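Local coordinates for tRNA nucleotidyl transferase-related protein (Thermotoga maritima, PDB 3H38), which probably acts as a CCA-adding enzyme, a magnesium-dependent nucleotidyltransferase that uses CTP and ATP to build the 3' end of tRNA, at residues Phe184-Asp189 and Ile234-Gln239. Sequence-based numbering, arbitrary orientation.
Sequences FEQRFD and IRRMAQ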
loop_
_atom_site.group_PDB
_atom_site.type_symbol
_atom_site.label_atom_id
_atom_site.label_comp_id
_atom_site.label_asym_id
_atom_site.label_seq_id
_atom_site.Cartn_x
_atom_site.Cartn_y
_atom_site.Cartn_z
ATOM N N PHE A 184 0.521 10.854 -5.084
ATOM C CA PHE A 184 -0.174 11.305 -6.294
ATOM C C PHE A 184 0.825 11.968 -7.244
ATOM O O PHE A 184 0.606 12.020 -8.443
ATOM C CB PHE A 184 -1.322 12.272 -5.963
ATOM C CG PHE A 184 -2.484 11.638 -5.206
ATOM C CD1 PHE A 184 -2.827 12.080 -3.939
ATOM C CD2 PHE A 184 -3.257 10.648 -5.776
ATOM C CE1 PHE A 184 -3.905 11.523 -3.251
ATOM C CE2 PHE A 184 -4.331 10.093 -5.090
ATOM C CZ PHE A 184 -4.654 10.535 -3.826
ATOM N N GLU A 185 1.914 12.496 -6.704
ATOM C CA GLU A 185 2.997 12.996 -7.552
ATOM C C GLU A 185 3.557 11.895 -8.455
ATOM O O GLU A 185 3.722 12.099 -9.649
ATOM C CB GLU A 185 4.129 13.584 -6.714
ATOM C CG GLU A 185 4.704 14.861 -7.290
ATOM C CD GLU A 185 6.064 15.197 -6.712
ATOM O OE1 GLU A 185 6.627 14.353 -5.968
ATOM O OE2 GLU A 185 6.577 16.299 -7.012
ATOM N N GLN A 186 3.852 10.728 -7.897
ATOM C CA GLN A 186 4.349 9.653 -8.747
ATOM C C GLN A 186 3.221 8.954 -9.511
ATOM O O GLN A 186 3.460 8.402 -10.579
ATOM C CB GLN A 186 5.207 8.601 -7.982
ATOM C CG GLN A 186 6.195 9.131 -6.941
ATOM C CD GLN A 186 7.074 10.248 -7.471
ATOM O OE1 GLN A 186 7.525 10.201 -8.603
ATOM N NE2 GLN A 186 7.317 11.266 -6.644
ATOM N N ARG A 187 2.007 8.948 -8.973
ATOM C CA ARG A 187 0.914 8.197 -9.605
ATOM C C ARG A 187 0.435 8.751 -10.963
ATOM O O ARG A 187 0.073 7.986 -11.854
ATOM C CB ARG A 187 -0.273 8.037 -8.663
ATOM C CG ARG A 187 -1.536 7.568 -9.379
ATOM C CD ARG A 187 -2.738 8.168 -8.714
ATOM N NE ARG A 187 -3.392 7.291 -7.742
ATOM C CZ ARG A 187 -4.668 6.908 -7.833
ATOM N NH1 ARG A 187 -5.199 6.124 -6.894
ATOM N NH2 ARG A 187 -5.425 7.320 -8.860
ATOM N N PHE A 188 0.408 10.073 -11.099
ATOM C CA PHE A 188 0.324 10.723 -12.403
ATOM C C PHE A 188 1.733 11.208 -12.585
ATOM O O PHE A 188 2.571 10.959 -11.723
ATOM C CB PHE A 188 -0.639 11.895 -12.312
ATOM C CG PHE A 188 -1.852 11.587 -11.505
ATOM C CD1 PHE A 188 -2.923 10.897 -12.066
ATOM C CD2 PHE A 188 -1.926 11.961 -10.175
ATOM C CE1 PHE A 188 -4.050 10.593 -11.310
ATOM C CE2 PHE A 188 -3.034 11.667 -9.422
ATOM C CZ PHE A 188 -4.103 10.980 -9.991
ATOM N N ASP A 189 2.063 11.895 -13.656
ATOM C CA ASP A 189 3.464 12.325 -13.672
ATOM C C ASP A 189 3.549 13.762 -13.183
ATOM O O ASP A 189 3.897 14.686 -13.930
ATOM C CB ASP A 189 4.138 12.127 -15.037
ATOM C CG ASP A 189 5.660 12.263 -14.967
ATOM O OD1 ASP A 189 6.193 12.582 -13.880
ATOM O OD2 ASP A 189 6.324 12.061 -16.007
ATOM N N ILE A 234 9.559 6.388 -2.573
ATOM C CA ILE A 234 10.570 6.200 -1.561
ATOM C C ILE A 234 11.752 7.152 -1.766
ATOM O O ILE A 234 12.220 7.791 -0.821
ATOM C CB ILE A 234 11.035 4.759 -1.564
ATOM C CG1 ILE A 234 9.885 3.853 -1.092
ATOM C CG2 ILE A 234 12.277 4.607 -0.701
ATOM C CD1 ILE A 234 10.287 2.369 -1.007
ATOM N N ARG A 235 12.200 7.304 -3.002
ATOM C CA ARG A 235 13.361 8.169 -3.224
ATOM C C ARG A 235 12.920 9.586 -3.043
ATOM O O ARG A 235 13.693 10.453 -2.653
ATOM C CB ARG A 235 13.981 7.933 -4.598
ATOM C CG ARG A 235 14.446 6.486 -4.754
ATOM C CD ARG A 235 14.887 6.200 -6.165
ATOM N NE ARG A 235 15.966 5.219 -6.223
ATOM C CZ ARG A 235 16.170 4.401 -7.255
ATOM N NH1 ARG A 235 17.186 3.505 -7.257
ATOM N NH2 ARG A 235 15.327 4.469 -8.281
ATOM N N ARG A 236 11.639 9.812 -3.288
ATOM C CA ARG A 236 11.091 11.148 -3.140
ATOM C C ARG A 236 11.010 11.507 -1.654
ATOM O O ARG A 236 11.362 12.613 -1.260
ATOM C CB ARG A 236 9.730 11.242 -3.845
ATOM C CG ARG A 236 9.185 12.647 -3.948
ATOM C CD ARG A 236 10.161 13.639 -4.579
ATOM N NE ARG A 236 9.412 14.698 -5.239
ATOM C CZ ARG A 236 9.846 15.932 -5.461
ATOM N NH1 ARG A 236 9.056 16.800 -6.073
ATOM N NH2 ARG A 236 11.048 16.311 -5.072
ATOM N N MET A 237 10.571 10.557 -0.830
ATOM C CA MET A 237 10.536 10.735 0.628
ATOM C C MET A 237 11.927 11.082 1.124
ATOM O O MET A 237 12.112 11.985 1.919
ATOM C CB MET A 237 10.078 9.440 1.311
ATOM C CG MET A 237 8.569 9.150 1.119
ATOM S SD MET A 237 7.971 7.529 1.738
ATOM C CE MET A 237 7.723 6.661 0.190
ATOM N N ALA A 238 12.919 10.349 0.633
ATOM C CA ALA A 238 14.271 10.568 1.065
ATOM C C ALA A 238 14.710 11.957 0.600
ATOM O O ALA A 238 15.241 12.736 1.379
ATOM C CB ALA A 238 15.157 9.482 0.535
ATOM N N GLN A 239 14.344 12.350 -0.584
ATOM C CA GLN A 239 14.688 13.659 -1.056
ATOM C C GLN A 239 14.139 14.683 -0.130
ATOM O O GLN A 239 14.691 15.722 0.007
ATOM C CB GLN A 239 14.059 13.911 -2.386
ATOM C CG GLN A 239 14.909 13.673 -3.530
ATOM C CD GLN A 239 14.239 14.046 -4.812
ATOM O OE1 GLN A 239 13.822 15.176 -4.992
ATOM N NE2 GLN A 239 14.138 13.096 -5.718
#
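Glu185 and Gln186, near the C-terminal end of helix 177-187, face Arg236 of helix 230-239 across a backbone gap that is narrowest at Gln186 CA and Arg236 CA, 8.9 Å apart. Arg236 presents its guanidinium side-on to the Glu185 carboxylate: NE donates to OE1 at 2.9 Å and NH1 to OE2 at 2.7 Å, both nearly straight and both meeting syn lone pairs. The two planes are 10° apart, a bidentate, nearly coplanar salt bridge that fixes the rotation of both groups. Arg236 gets there with CG anti to its own N (chi1 -170°) and a bend at chi2. Its NH2 donates a weak hydrogen bond to Gln239 OE1, while Glu185 OE2 also accepts from the backbone N of Ile192, tying strand 191-192 to the same carboxylate. Gln186 lays its amide NE2 against the aliphatic stem of Arg236, 3.6 Å from CG, with the amide plane steeply turned from the guanidinium. Arg187, next along the chain, is among the arginines that bind CTP and ATP, neither present here; the bridge joins the end of that helix to helix 230-239, part of a probable RNA-binding region, whose Met237 packs on Leu179 and Ile182 of helix 177-187 and against helix 242-246.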